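Local coordinates for protein azurocidin (PDB 1A7S) that binds heparin, kills many Gram-negative bacteria and attracts monocytes and fibroblasts, as a neutrophil granule protein and serine protease homolog, at residues G3-R8 against P141-V146; F12-S17 against T106-P111; L60-R65 against L137-R142; T165-I170 against C196-D201. All coordinates share one frame; numbering follows the deposited sequence.

Interaction 1 of 4, residues G3-R8 against P141-V146. With NAG (2-acetamido-2-deoxy-beta-D-glucopyranose), chain B.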
# COMPACT_ATOMS: atom_id res chain seq x y z
N GLY A 3 0.10 16.88 -2.52
CA GLY A 3 1.41 17.46 -2.69
C GLY A 3 2.30 16.70 -3.62
O GLY A 3 3.53 16.91 -3.58
N GLY A 4 1.76 15.83 -4.43
CA GLY A 4 2.50 14.98 -5.33
C GLY A 4 2.41 15.40 -6.79
O GLY A 4 1.84 16.41 -7.14
N ARG A 5 2.99 14.57 -7.61
CA ARG A 5 3.07 14.71 -9.07
C ARG A 5 2.38 13.53 -9.74
O ARG A 5 2.35 12.42 -9.22
CB ARG A 5 4.55 14.70 -9.48
CG ARG A 5 4.99 14.76 -10.85
CD ARG A 5 6.52 14.75 -11.03
NE ARG A 5 7.06 15.96 -10.37
CZ ARG A 5 8.36 16.07 -10.08
NH1 ARG A 5 9.21 15.06 -10.29
NH2 ARG A 5 8.77 17.18 -9.50
N LYS A 6 1.82 13.78 -10.92
CA LYS A 6 1.20 12.71 -11.70
C LYS A 6 2.26 11.72 -12.12
O LYS A 6 3.33 12.08 -12.62
CB LYS A 6 0.56 13.34 -12.92
CG LYS A 6 -0.17 12.40 -13.85
CD LYS A 6 -0.80 13.18 -15.02
CE LYS A 6 -1.38 12.22 -16.06
NZ LYS A 6 -2.00 13.02 -17.16
N ALA A 7 1.97 10.43 -11.84
CA ALA A 7 2.85 9.36 -12.27
C ALA A 7 2.77 9.12 -13.78
O ALA A 7 1.77 9.49 -14.43
CB ALA A 7 2.47 8.05 -11.54
N ARG A 8 3.77 8.43 -14.32
CA ARG A 8 3.74 7.95 -15.67
C ARG A 8 3.30 6.50 -15.71
O ARG A 8 3.39 5.77 -14.73
CB ARG A 8 5.17 8.08 -16.25
CG ARG A 8 5.45 9.62 -16.40
CD ARG A 8 6.76 9.96 -16.83
NE ARG A 8 7.01 9.63 -18.26
CZ ARG A 8 8.05 10.05 -18.90
NH1 ARG A 8 8.90 10.92 -18.34
NH2 ARG A 8 8.33 9.52 -20.06
N PRO A 141 -2.42 7.74 -11.11
CA PRO A 141 -1.63 7.59 -9.92
C PRO A 141 -0.77 8.88 -9.71
O PRO A 141 -0.40 9.50 -10.70
CB PRO A 141 -0.75 6.37 -10.17
CG PRO A 141 -1.06 5.93 -11.57
CD PRO A 141 -1.77 7.09 -12.26
N ARG A 142 -0.57 9.21 -8.47
CA ARG A 142 0.29 10.37 -8.11
C ARG A 142 1.32 9.86 -7.12
O ARG A 142 1.09 8.87 -6.44
CB ARG A 142 -0.55 11.53 -7.60
CG ARG A 142 -1.60 12.01 -8.57
CD ARG A 142 -2.32 13.23 -8.07
NE ARG A 142 -1.45 14.42 -8.15
CZ ARG A 142 -1.23 15.15 -9.23
NH1 ARG A 142 -1.74 14.93 -10.41
NH2 ARG A 142 -0.36 16.20 -9.10
N PHE A 143 2.44 10.59 -6.97
CA PHE A 143 3.50 10.20 -6.09
C PHE A 143 4.15 11.40 -5.45
O PHE A 143 4.19 12.51 -6.00
CB PHE A 143 4.50 9.28 -6.78
CG PHE A 143 5.38 10.01 -7.78
CD1 PHE A 143 4.90 10.36 -9.03
CD2 PHE A 143 6.68 10.34 -7.47
CE1 PHE A 143 5.64 11.13 -9.91
CE2 PHE A 143 7.44 11.04 -8.40
CZ PHE A 143 6.89 11.44 -9.61
N VAL A 144 4.71 11.16 -4.29
CA VAL A 144 5.39 12.21 -3.53
C VAL A 144 6.65 11.64 -2.86
O VAL A 144 6.66 10.47 -2.46
CB VAL A 144 4.44 12.82 -2.49
CG1 VAL A 144 3.85 11.82 -1.50
CG2 VAL A 144 4.90 14.09 -1.88
N ASN A 145 7.68 12.47 -2.79
CA ASN A 145 8.88 12.17 -2.04
C ASN A 145 8.60 12.43 -0.56
O ASN A 145 8.06 13.52 -0.26
CB ASN A 145 10.00 13.11 -2.46
CG ASN A 145 10.57 12.77 -3.83
OD1 ASN A 145 10.50 11.64 -4.32
ND2 ASN A 145 11.17 13.80 -4.45
N VAL A 146 8.95 11.53 0.30
CA VAL A 146 8.75 11.67 1.73
C VAL A 146 10.04 11.30 2.45
O VAL A 146 10.88 10.57 1.86
CB VAL A 146 7.53 10.93 2.29
CG1 VAL A 146 6.24 11.28 1.50
CG2 VAL A 146 7.74 9.42 2.25
C1 NAG B . 11.96 13.65 -5.64
C2 NAG B . 11.39 14.73 -6.61
C3 NAG B . 12.29 14.80 -7.83
C4 NAG B . 13.72 15.23 -7.28
C5 NAG B . 14.16 14.01 -6.43
C6 NAG B . 15.43 14.27 -5.66
C7 NAG B . 8.90 14.81 -6.62
C8 NAG B . 7.62 14.17 -7.04
N2 NAG B . 10.05 14.27 -7.09
O3 NAG B . 11.88 15.85 -8.65
O4 NAG B . 14.53 15.27 -8.50
O5 NAG B . 13.31 14.02 -5.27
O6 NAG B . 15.53 15.62 -5.32
O7 NAG B . 8.95 15.72 -5.87
O HOH W 1 -0.86 15.14 -5.41
O HOH W 2 1.65 16.73 -11.84
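Arg5 and Phe143 stand side by side on one face of a short antiparallel pairing, both pointing the same way, with Arg5 CD 3.6 Å from Phe143 CZ. The Arg5 chain runs straight out, CG anti to the backbone N, until chi3 (-62°) swings NE aside. Its guanidinium then stands almost perpendicular to the phenyl ring, the planes 84° apart. The N-acetylglucosamine on Asn145 completes the cluster. Its acetyl methyl, C8, sits over the centre of one guanidinium face, while Arg5 NH1 donates to the sugar O3 (3.2 Å), which lies in the guanidinium plane; a second bond from NH2 is weak. The same C8 comes within 3.4 Å of Phe143 CE2, so methyl, ring and cation are packed against one another.

Underneath, the segment just behind the mature N-terminus adds strand 5-6 to strand 142-148 of the C-terminal sheet of a chymotrypsin-like fold. Arg5 and Phe143 form the hydrogen-bonded pair, with Arg5 N 2.9 Å from Phe143 O and a return bond from Phe143 N to Arg5 O. Ala7 N extends the pairing to Pro141 O at 2.8 Å.

Arg142 emerges on the other face, with Lys6. Its chain bends at chi3, and the guanidinium lies against the backbone of Arg5 and Lys6, which covers one face. Arg142 NH2 reaches Gly4 O at 3.0 Å from well above the carbonyl plane, and a water links Arg142 NE to Gly4 N. Beyond Gly4, methyl CG2 of Val144 touches Gly3 O at 3.6 Å.

Interaction 2 of 4, residues F12-S17 against T106-P111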
# COMPACT_ATOMS: atom_id res chain seq x y z
N PHE A 12 5.09 2.77 -11.29
CA PHE A 12 4.94 1.95 -10.08
C PHE A 12 4.19 0.68 -10.39
O PHE A 12 3.00 0.50 -10.06
CB PHE A 12 4.19 2.77 -9.01
CG PHE A 12 4.91 4.07 -8.72
CD1 PHE A 12 6.00 4.14 -7.92
CD2 PHE A 12 4.47 5.27 -9.25
CE1 PHE A 12 6.62 5.32 -7.62
CE2 PHE A 12 5.04 6.45 -8.99
CZ PHE A 12 6.17 6.51 -8.18
N PRO A 13 4.87 -0.25 -11.09
CA PRO A 13 4.14 -1.39 -11.69
C PRO A 13 3.72 -2.49 -10.71
O PRO A 13 3.00 -3.41 -11.09
CB PRO A 13 5.09 -1.88 -12.76
CG PRO A 13 6.45 -1.50 -12.31
CD PRO A 13 6.30 -0.25 -11.49
N PHE A 14 4.08 -2.37 -9.45
CA PHE A 14 3.66 -3.23 -8.39
C PHE A 14 2.37 -2.79 -7.75
O PHE A 14 1.86 -3.47 -6.86
CB PHE A 14 4.78 -3.38 -7.34
CG PHE A 14 5.31 -2.03 -6.92
CD1 PHE A 14 4.62 -1.23 -6.07
CD2 PHE A 14 6.52 -1.54 -7.48
CE1 PHE A 14 5.05 0.06 -5.76
CE2 PHE A 14 6.93 -0.26 -7.16
CZ PHE A 14 6.21 0.54 -6.35
N LEU A 15 1.86 -1.61 -8.08
CA LEU A 15 0.76 -1.04 -7.39
C LEU A 15 -0.57 -1.78 -7.67
O LEU A 15 -0.84 -2.08 -8.85
CB LEU A 15 0.53 0.41 -7.72
CG LEU A 15 1.31 1.45 -7.11
CD1 LEU A 15 0.76 2.82 -7.55
CD2 LEU A 15 1.43 1.40 -5.58
N ALA A 16 -1.35 -1.94 -6.64
CA ALA A 16 -2.69 -2.48 -6.78
C ALA A 16 -3.72 -1.42 -6.45
O ALA A 16 -3.51 -0.59 -5.58
CB ALA A 16 -2.85 -3.62 -5.75
N SER A 17 -4.85 -1.52 -7.12
CA SER A 17 -6.09 -0.81 -6.83
C SER A 17 -7.07 -1.85 -6.28
O SER A 17 -7.33 -2.83 -6.94
CB SER A 17 -6.64 -0.14 -8.07
OG SER A 17 -7.94 0.34 -7.85
N THR A 106 4.60 -6.00 -11.74
CA THR A 106 5.82 -6.54 -11.16
C THR A 106 5.62 -6.70 -9.64
O THR A 106 4.67 -6.19 -9.06
CB THR A 106 7.00 -5.50 -11.33
OG1 THR A 106 6.66 -4.34 -10.58
CG2 THR A 106 7.29 -5.21 -12.74
N ILE A 107 6.53 -7.46 -9.05
CA ILE A 107 6.52 -7.74 -7.63
C ILE A 107 7.45 -6.73 -6.94
O ILE A 107 8.59 -6.50 -7.33
CB ILE A 107 6.98 -9.18 -7.36
CG1 ILE A 107 5.94 -10.17 -7.89
CG2 ILE A 107 7.36 -9.42 -5.91
CD1 ILE A 107 6.48 -11.62 -7.97
N LEU A 108 6.98 -6.20 -5.82
CA LEU A 108 7.74 -5.28 -4.98
C LEU A 108 8.45 -6.10 -3.87
O LEU A 108 7.77 -6.77 -3.11
CB LEU A 108 6.77 -4.30 -4.29
CG LEU A 108 7.40 -3.25 -3.38
CD1 LEU A 108 8.37 -2.38 -4.11
CD2 LEU A 108 6.30 -2.40 -2.75
N PRO A 109 9.77 -6.03 -3.79
CA PRO A 109 10.49 -6.80 -2.78
C PRO A 109 10.36 -6.22 -1.38
O PRO A 109 10.08 -5.03 -1.19
CB PRO A 109 11.98 -6.70 -3.24
CG PRO A 109 12.04 -5.59 -4.19
CD PRO A 109 10.67 -5.37 -4.75
N LEU A 110 10.56 -7.09 -0.41
CA LEU A 110 10.37 -6.79 1.00
C LEU A 110 11.70 -6.69 1.73
O LEU A 110 12.66 -7.36 1.40
CB LEU A 110 9.56 -7.93 1.66
CG LEU A 110 8.20 -8.23 1.08
CD1 LEU A 110 7.64 -9.52 1.67
CD2 LEU A 110 7.22 -7.08 1.41
N PRO A 111 11.69 -5.92 2.84
CA PRO A 111 12.82 -5.95 3.74
C PRO A 111 12.88 -7.29 4.47
O PRO A 111 11.87 -7.95 4.70
CB PRO A 111 12.50 -4.81 4.71
CG PRO A 111 11.00 -4.70 4.73
CD PRO A 111 10.55 -5.12 3.37
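Pro13 O takes the one hydrogen bond that ties the two segments together, from Thr106 N at 3.1 Å; the donor stands well above the carbonyl plane. Next to it the hydroxyl of Thr106 presses on the proline ring, OG1 lying 3.3 Å from Pro13 CG. Phe14 follows in the type I turn that runs from Phe12 to Leu15. Thr106 O is buried by the contact and accepts no conventional hydrogen bond; what lies near it is the CA-H of Phe14, in a bent contact with Phe14 CA 3.2 Å from Thr106 O.

With chi1 at 50°, CG of Phe14 sits between the backbone N and the carbonyl carbon, and the ring meets Leu108. Methyl CD1 of Leu108 rides over the face, 4.0 Å from the centroid of the Phe14 ring and 12° off its normal, a CH-pi contact. The other methyl, CD2, lies 3.9 Å from Phe14 CD1, so both methyls of the leucine fork lie over that face. Carbonyl carbon C of Phe12 covers the opposite face.

Segment 106-111 belongs to the linker between the last strand of the N-terminal barrel, 91-95, and strand 122-127 of the C-terminal sheet. Phe14 and Leu108 both bond through their backbones to Leu30 of strand 23-32, while their side chains rest on Pro178 of strand 178-181.

Interaction 3 of 4, residues L60-R65 against L137-R142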
# COMPACT_ATOMS: atom_id res chain seq x y z
N LEU A 60 -7.78 5.01 -13.63
CA LEU A 60 -8.82 4.24 -13.05
C LEU A 60 -10.09 4.18 -13.93
O LEU A 60 -10.82 3.21 -13.84
CB LEU A 60 -9.23 4.78 -11.67
CG LEU A 60 -8.27 4.63 -10.54
CD1 LEU A 60 -8.75 5.25 -9.26
CD2 LEU A 60 -7.84 3.18 -10.32
N ARG A 61 -10.35 5.22 -14.69
CA ARG A 61 -11.55 5.31 -15.48
C ARG A 61 -11.43 4.68 -16.86
O ARG A 61 -12.45 4.70 -17.61
CB ARG A 61 -12.04 6.75 -15.61
CG ARG A 61 -12.27 7.43 -14.27
CD ARG A 61 -12.74 8.89 -14.44
NE ARG A 61 -14.16 8.91 -14.78
CZ ARG A 61 -15.15 9.19 -13.93
NH1 ARG A 61 -14.94 9.77 -12.76
NH2 ARG A 61 -16.39 9.01 -14.36
N ARG A 62 -10.36 4.02 -17.17
CA ARG A 62 -10.11 3.44 -18.51
C ARG A 62 -9.98 1.94 -18.37
O ARG A 62 -9.43 1.39 -17.43
CB ARG A 62 -8.84 4.06 -19.10
CG ARG A 62 -8.66 3.91 -20.61
CD ARG A 62 -9.56 4.77 -21.44
NE ARG A 62 -9.26 6.19 -21.21
CZ ARG A 62 -10.05 7.19 -21.56
NH1 ARG A 62 -11.20 6.99 -22.18
NH2 ARG A 62 -9.70 8.45 -21.20
N ARG A 63 -10.43 1.21 -19.43
CA ARG A 63 -10.41 -0.25 -19.38
C ARG A 63 -9.04 -0.86 -19.42
O ARG A 63 -8.76 -1.86 -18.74
CB ARG A 63 -11.36 -0.86 -20.43
CG ARG A 63 -12.80 -0.50 -20.20
CD ARG A 63 -13.71 -0.77 -21.35
NE ARG A 63 -13.48 -2.09 -21.96
CZ ARG A 63 -13.92 -2.28 -23.21
NH1 ARG A 63 -14.90 -1.43 -23.61
NH2 ARG A 63 -13.47 -3.15 -24.03
N GLU A 64 -8.13 -0.31 -20.20
CA GLU A 64 -6.75 -0.73 -20.28
C GLU A 64 -6.54 -2.22 -20.35
O GLU A 64 -5.73 -2.84 -19.64
CB GLU A 64 -6.04 -0.14 -19.01
CG GLU A 64 -6.14 1.32 -18.90
CD GLU A 64 -5.56 1.94 -17.65
OE1 GLU A 64 -5.56 1.28 -16.59
OE2 GLU A 64 -5.09 3.13 -17.76
N ARG A 65 -7.21 -2.85 -21.36
CA ARG A 65 -7.25 -4.30 -21.42
C ARG A 65 -5.97 -5.01 -21.62
O ARG A 65 -5.80 -6.16 -21.22
CB ARG A 65 -8.37 -4.76 -22.44
CG ARG A 65 -9.72 -4.68 -21.68
CD ARG A 65 -10.78 -3.98 -22.45
NE ARG A 65 -11.99 -4.80 -22.53
CZ ARG A 65 -12.06 -5.73 -23.53
NH1 ARG A 65 -10.94 -6.29 -23.91
NH2 ARG A 65 -13.21 -5.89 -24.14
N LEU A 137 -10.97 11.16 -5.50
CA LEU A 137 -9.80 10.39 -5.88
C LEU A 137 -9.19 11.00 -7.14
O LEU A 137 -9.83 11.73 -7.88
CB LEU A 137 -10.14 8.95 -6.16
CG LEU A 137 -10.72 8.08 -5.06
CD1 LEU A 137 -11.09 6.72 -5.64
CD2 LEU A 137 -9.80 7.93 -3.88
N SER A 138 -7.93 10.61 -7.38
CA SER A 138 -7.27 10.95 -8.62
C SER A 138 -7.39 9.78 -9.58
O SER A 138 -7.10 8.63 -9.23
CB SER A 138 -5.76 11.21 -8.33
OG SER A 138 -5.09 11.36 -9.56
N ARG A 139 -7.82 10.05 -10.82
CA ARG A 139 -7.90 8.95 -11.79
C ARG A 139 -6.55 8.41 -12.20
O ARG A 139 -6.41 7.26 -12.56
CB ARG A 139 -8.74 9.35 -13.03
CG ARG A 139 -8.07 10.40 -13.93
CD ARG A 139 -9.06 10.94 -14.96
NE ARG A 139 -9.44 9.92 -15.92
CZ ARG A 139 -10.28 10.11 -16.95
NH1 ARG A 139 -11.07 11.19 -16.94
NH2 ARG A 139 -10.39 9.23 -17.86
N PHE A 140 -5.54 9.28 -12.14
CA PHE A 140 -4.15 8.85 -12.44
C PHE A 140 -3.42 8.61 -11.14
O PHE A 140 -3.68 9.25 -10.09
CB PHE A 140 -3.44 9.96 -13.24
CG PHE A 140 -4.10 10.27 -14.57
CD1 PHE A 140 -4.18 9.35 -15.57
CD2 PHE A 140 -4.71 11.50 -14.76
CE1 PHE A 140 -4.79 9.67 -16.78
CE2 PHE A 140 -5.37 11.79 -15.94
CZ PHE A 140 -5.39 10.90 -16.95
N PRO A 141 -2.42 7.74 -11.11
CA PRO A 141 -1.63 7.59 -9.92
C PRO A 141 -0.77 8.88 -9.71
O PRO A 141 -0.40 9.50 -10.70
CB PRO A 141 -0.75 6.37 -10.17
CG PRO A 141 -1.06 5.93 -11.57
CD PRO A 141 -1.77 7.09 -12.26
N ARG A 142 -0.57 9.21 -8.47
CA ARG A 142 0.29 10.37 -8.11
C ARG A 142 1.32 9.86 -7.12
O ARG A 142 1.09 8.87 -6.44
CB ARG A 142 -0.55 11.53 -7.60
CG ARG A 142 -1.60 12.01 -8.57
CD ARG A 142 -2.32 13.23 -8.07
NE ARG A 142 -1.45 14.42 -8.15
CZ ARG A 142 -1.23 15.15 -9.23
NH1 ARG A 142 -1.74 14.93 -10.41
NH2 ARG A 142 -0.36 16.20 -9.10
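Arg139 reaches Arg61 because its CG is set between the backbone N and the carbonyl carbon, the crowded position (chi1 69°), and a bend at chi3 (-67°) then turns NE. Arg61 starts differently, with CG anti to its carbonyl carbon, and crosses Arg139 at about a right angle. CD of Arg61 lies over the centre of one face of the Arg139 guanidinium, 3.7 Å from Arg139 CZ. Arg61 CB touches Arg139 NH2, also at 3.7 Å. The two guanidiniums are not stacked, their planes standing 51° apart. Arg62 folds back through bends at chi2 and chi3, and its NH2 comes within 3.5 Å of Arg139 NH2, two donors with no bond between them.

Leu60 N makes the single hydrogen bond between the segments, to a lone pair of Arg139 O at 2.8 Å, and its methyl CD1 packs on Ser138 O at 3.8 Å. Ser138 OG in turn donates to Phe140 O (2.6 Å), bracing the loop that leads into strand 142-148. The contact thus joins two surface loops, one from each half of the trypsin-like fold.

Three arginines this close are expected to repel one another, and Asp59 is the likely counterweight: it forms a salt bridge with Arg139 NE and a long, weak ion pair with Arg62. The positive charge left over is consistent with a surface that attracts heparin and lipopolysaccharide.

Interaction 4 of 4, residues T165-I170 against C196-D201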
# COMPACT_ATOMS: atom_id res chain seq x y z
N THR A 165 7.23 20.37 2.46
CA THR A 165 6.18 21.31 2.04
C THR A 165 5.07 21.29 3.10
O THR A 165 5.07 20.48 4.01
CB THR A 165 5.62 20.96 0.68
OG1 THR A 165 5.18 19.55 0.80
CG2 THR A 165 6.61 20.96 -0.44
N ARG A 166 4.12 22.23 3.01
CA ARG A 166 3.09 22.34 4.00
C ARG A 166 2.15 21.16 4.06
O ARG A 166 1.75 20.73 5.14
CB ARG A 166 2.29 23.63 3.91
CG ARG A 166 1.99 24.23 5.29
CD ARG A 166 0.52 24.22 5.61
NE ARG A 166 -0.31 25.18 4.87
CZ ARG A 166 -1.42 24.75 4.22
NH1 ARG A 166 -1.34 24.44 2.92
NH2 ARG A 166 -2.51 24.54 4.88
N ARG A 167 1.82 20.63 2.87
CA ARG A 167 0.96 19.46 2.80
C ARG A 167 1.47 18.52 1.72
O ARG A 167 1.50 18.82 0.55
CB ARG A 167 -0.49 19.83 2.51
CG ARG A 167 -1.13 20.79 3.48
CD ARG A 167 -1.43 20.12 4.78
NE ARG A 167 -2.11 20.90 5.77
CZ ARG A 167 -1.55 21.64 6.73
NH1 ARG A 167 -0.23 21.67 6.95
NH2 ARG A 167 -2.35 22.41 7.50
N GLY A 168 1.87 17.32 2.21
CA GLY A 168 2.30 16.28 1.27
C GLY A 168 2.20 14.91 1.99
O GLY A 168 2.51 14.83 3.14
N GLY A 169 1.69 13.93 1.26
CA GLY A 169 1.57 12.60 1.83
C GLY A 169 0.28 11.93 1.43
O GLY A 169 -0.33 12.25 0.39
N ILE A 170 -0.16 10.97 2.21
CA ILE A 170 -1.30 10.13 1.89
C ILE A 170 -2.61 10.79 2.16
O ILE A 170 -2.73 11.73 2.98
CB ILE A 170 -1.19 8.78 2.63
CG1 ILE A 170 -1.34 8.92 4.14
CG2 ILE A 170 0.11 8.05 2.25
CD1 ILE A 170 -1.23 7.63 4.97
N CYS A 196 -4.92 15.83 5.69
CA CYS A 196 -3.96 15.09 4.90
C CYS A 196 -2.72 15.94 4.58
O CYS A 196 -2.75 17.05 4.09
CB CYS A 196 -4.63 14.73 3.55
SG CYS A 196 -5.92 13.48 3.75
N GLY A 197 -1.55 15.31 4.79
CA GLY A 197 -0.34 15.95 4.43
C GLY A 197 0.31 16.82 5.48
O GLY A 197 1.44 17.24 5.27
N ARG A 198 -0.37 17.08 6.59
CA ARG A 198 0.23 17.93 7.65
C ARG A 198 1.40 17.24 8.33
O ARG A 198 2.43 17.86 8.54
CB ARG A 198 -0.84 18.39 8.59
CG ARG A 198 -0.32 19.25 9.76
CD ARG A 198 -1.47 19.62 10.68
NE ARG A 198 -1.18 20.39 11.82
CZ ARG A 198 -0.91 20.02 13.06
NH1 ARG A 198 -0.80 18.71 13.35
NH2 ARG A 198 -0.69 20.96 13.98
N GLY A 199 1.24 15.97 8.58
CA GLY A 199 2.31 15.06 9.00
C GLY A 199 2.26 14.74 10.48
O GLY A 199 1.79 15.52 11.32
N PRO A 200 2.86 13.64 10.85
CA PRO A 200 3.46 12.66 9.97
C PRO A 200 2.40 11.68 9.40
O PRO A 200 1.31 11.58 9.91
CB PRO A 200 4.39 11.90 10.91
CG PRO A 200 3.85 12.09 12.23
CD PRO A 200 3.08 13.37 12.26
N ASP A 201 2.80 10.97 8.38
CA ASP A 201 2.03 9.81 7.88
C ASP A 201 2.55 8.59 8.65
O ASP A 201 3.76 8.44 8.83
CB ASP A 201 2.27 9.63 6.39
CG ASP A 201 1.46 10.64 5.56
OD1 ASP A 201 0.49 11.20 6.13
OD2 ASP A 201 1.76 10.71 4.35
O HOH W 3 -2.72 23.11 10.60
O HOH W 4 -1.65 12.47 5.23
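Arg167 lies alongside Arg198, and the path from its CB outward runs past Cys196 O and then along Arg198. CB and then CG pass beside Cys196 O, the former at 3.9 Å. A bend at chi2 (-73°) tucks CD closer, 3.4 Å from Cys196 O. NE faces Arg198 CB, and CZ sits 3.8 Å from that same Arg198 CB, which covers one face of the guanidinium off-centre; Arg166 NH2 is over the opposite face. At the tip Arg167 NH1 turns back to donate to Arg166 O at 2.8 Å. Its other nitrogen, NH2, has a weak bond to a water that also weakly joins Arg198 NE. The two guanidiniums are 75° apart and do not stack.

Further along, backbones meet. Gly168 N donates to Gly197 O at 3.1 Å, and CA of Arg167 points its hydrogen at the same oxygen.

Asp201 slides past Ile170 in the opposite direction. Its OD2 accepts from Ile170 N (2.9 Å) on the syn side, and OD1 lies 3.5 Å from Ile170 CG1. One water is gripped three ways: it donates to Asp201 OD1 and to Ile170 O, and accepts from Gly197 N. The buried carboxylate thus has partners at both oxygens.

Cys196 is disulfide-bonded to Cys171, directly after Ile170, which fastens the two loops covalently. In active relatives of the peptidase S1 family this pair of disulfide-linked loops frames the S1 specificity pocket; here the same framework is kept in a protease homolog.

In the fold
Interaction 1 is the hub, touching each of the others. Residues 141 and 142 are shared with interaction 3, whose centre lies about 14 Å away, and Phe143 packs on Phe12 of interaction 2. Val144 meets Gly169 of interaction 4, centred about 13 Å off. Interactions 2 and 4 lie on opposite sides of the chain's centre, their centres about 23 Å apart. Along the chain, interaction 2 falls between the two segments of interaction 1, interactions 2 and 3 interleave, and interaction 4 follows them all. Interactions 1 and 3 set N-terminal segments against the C-terminal half, interaction 2 the barrel's start against the linker between halves, and interaction 4 joins two loops of the C-terminal half.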